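Local coordinates for coenzyme PQQ synthesis protein D (PDB 3G2B), which probably binds the precursor peptide PqqA and presents it to PqqE in the biosynthesis of pyrroloquinoline quinone, at residues A49-G54 and A62-A67. Numbering follows the deposited sequence.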
# COMPACT_ATOMS: atom_id res chain seq x y z
N ALA A 49 1.22 17.91 -1.76
CA ALA A 49 0.52 16.95 -2.59
C ALA A 49 0.08 17.59 -3.90
O ALA A 49 0.08 16.95 -4.95
CB ALA A 49 -0.69 16.41 -1.84
N GLN A 50 -0.31 18.86 -3.84
CA GLN A 50 -0.76 19.59 -5.01
C GLN A 50 0.42 19.94 -5.92
O GLN A 50 0.27 20.02 -7.14
CB GLN A 50 -1.49 20.86 -4.57
CG GLN A 50 -2.07 21.73 -5.69
CD GLN A 50 -1.07 22.73 -6.25
OE1 GLN A 50 -0.34 23.37 -5.50
NE2 GLN A 50 -1.04 22.87 -7.57
N ARG A 51 1.59 20.13 -5.31
CA ARG A 51 2.79 20.49 -6.06
C ARG A 51 3.48 19.35 -6.81
O ARG A 51 4.26 19.60 -7.72
CB ARG A 51 3.79 21.19 -5.14
CG ARG A 51 3.29 22.52 -4.58
CD ARG A 51 2.94 23.48 -5.71
NE ARG A 51 2.27 24.69 -5.23
CZ ARG A 51 2.90 25.72 -4.66
NH1 ARG A 51 2.20 26.76 -4.25
NH2 ARG A 51 4.21 25.71 -4.51
N TYR A 52 3.21 18.10 -6.42
CA TYR A 52 3.83 16.97 -7.11
C TYR A 52 3.44 17.06 -8.58
O TYR A 52 2.28 17.31 -8.90
CB TYR A 52 3.29 15.63 -6.57
CG TYR A 52 3.68 15.24 -5.17
CD1 TYR A 52 2.79 14.52 -4.37
CD2 TYR A 52 4.95 15.53 -4.65
CE1 TYR A 52 3.14 14.10 -3.09
CE2 TYR A 52 5.31 15.11 -3.35
CZ TYR A 52 4.40 14.40 -2.58
OH TYR A 52 4.72 13.98 -1.31
N ASP A 53 4.40 16.85 -9.48
CA ASP A 53 4.12 16.89 -10.91
C ASP A 53 5.00 15.92 -11.70
O ASP A 53 5.10 16.01 -12.93
CB ASP A 53 4.28 18.31 -11.46
CG ASP A 53 5.71 18.83 -11.38
OD1 ASP A 53 5.93 20.00 -11.75
OD2 ASP A 53 6.61 18.08 -10.96
N GLY A 54 5.63 14.98 -10.98
CA GLY A 54 6.48 13.99 -11.61
C GLY A 54 7.70 14.58 -12.30
O GLY A 54 8.34 13.91 -13.12
N ALA A 62 10.54 21.87 -1.72
CA ALA A 62 10.81 22.46 -0.42
C ALA A 62 11.38 23.87 -0.54
O ALA A 62 10.99 24.76 0.21
CB ALA A 62 11.77 21.58 0.37
N GLN A 63 12.30 24.07 -1.48
CA GLN A 63 12.90 25.38 -1.69
C GLN A 63 11.81 26.39 -2.08
O GLN A 63 11.77 27.50 -1.56
CB GLN A 63 13.96 25.30 -2.78
CG GLN A 63 14.33 26.64 -3.43
CD GLN A 63 15.02 27.61 -2.49
OE1 GLN A 63 15.13 28.81 -2.78
NE2 GLN A 63 15.52 27.11 -1.37
N THR A 64 10.94 25.98 -2.99
CA THR A 64 9.84 26.83 -3.46
C THR A 64 8.90 27.19 -2.31
O THR A 64 8.62 28.37 -2.07
CB THR A 64 9.03 26.12 -4.57
OG1 THR A 64 9.85 25.93 -5.72
CG2 THR A 64 7.80 26.94 -4.95
N LEU A 65 8.42 26.18 -1.60
CA LEU A 65 7.50 26.42 -0.49
C LEU A 65 8.12 27.23 0.64
O LEU A 65 7.46 28.11 1.21
CB LEU A 65 6.98 25.09 0.05
CG LEU A 65 6.11 24.28 -0.91
CD1 LEU A 65 5.53 23.07 -0.18
CD2 LEU A 65 4.99 25.15 -1.46
N ALA A 66 9.37 26.96 0.98
CA ALA A 66 9.99 27.71 2.06
C ALA A 66 10.08 29.19 1.68
O ALA A 66 9.84 30.06 2.51
CB ALA A 66 11.38 27.16 2.38
N ALA A 67 10.39 29.46 0.42
CA ALA A 67 10.50 30.83 -0.05
C ALA A 67 9.12 31.50 -0.05
O ALA A 67 8.99 32.65 0.37
CB ALA A 67 11.10 30.88 -1.45
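Arg-51 meets Leu-65 through one branch of each side chain. NH2 of Arg-51 lies 3.2 Å from CD2 of Leu-65, a close approach for a nitrogen and a methyl. CZ of Arg-51 is 3.9 Å from CD2 of Leu-65. The methyl reaches the guanidinium obliquely. The bend in the arginine chain at chi2 (-58°) precedes an extended step at chi3 (172°), and together they carry the group across to the second helix. No hydrogen bond joins the two segments. Leu-65 is the buried member of the contact, and its side chain also packs on Val-47 and Val-48 of helix 44-51.

The contact joins the C-terminal end of helix 44-51 to helix 58-68. These are two successive helices, joined by a short connection, in the helical part of a saddle-like fold; the family is grouped with the helix-turn-helix proteins. The backbones stay well apart here, with 9.4 Å between CA of Arg-51 and CA of Leu-65.

The looser side is the more exposed one. Gln-50 is exposed, yet its OE1 accepts a bent hydrogen bond from NE of Arg-51 (2.9 Å, 136° at the hydrogen), close to the guanidinium plane. NH1 of Arg-51 forms a salt bridge with Glu-68, at the end of helix 58-68, and NH2 is also hydrogen-bonded just beyond the segments, which probably restricts turning of the group. CG2 of Thr-64 lies at the edge of the guanidinium, near its plane, 3.8 Å from NH2 of Arg-51. The hydroxyl of Thr-64 bonds instead to the carbonyl of Gln-60, one turn earlier in its helix.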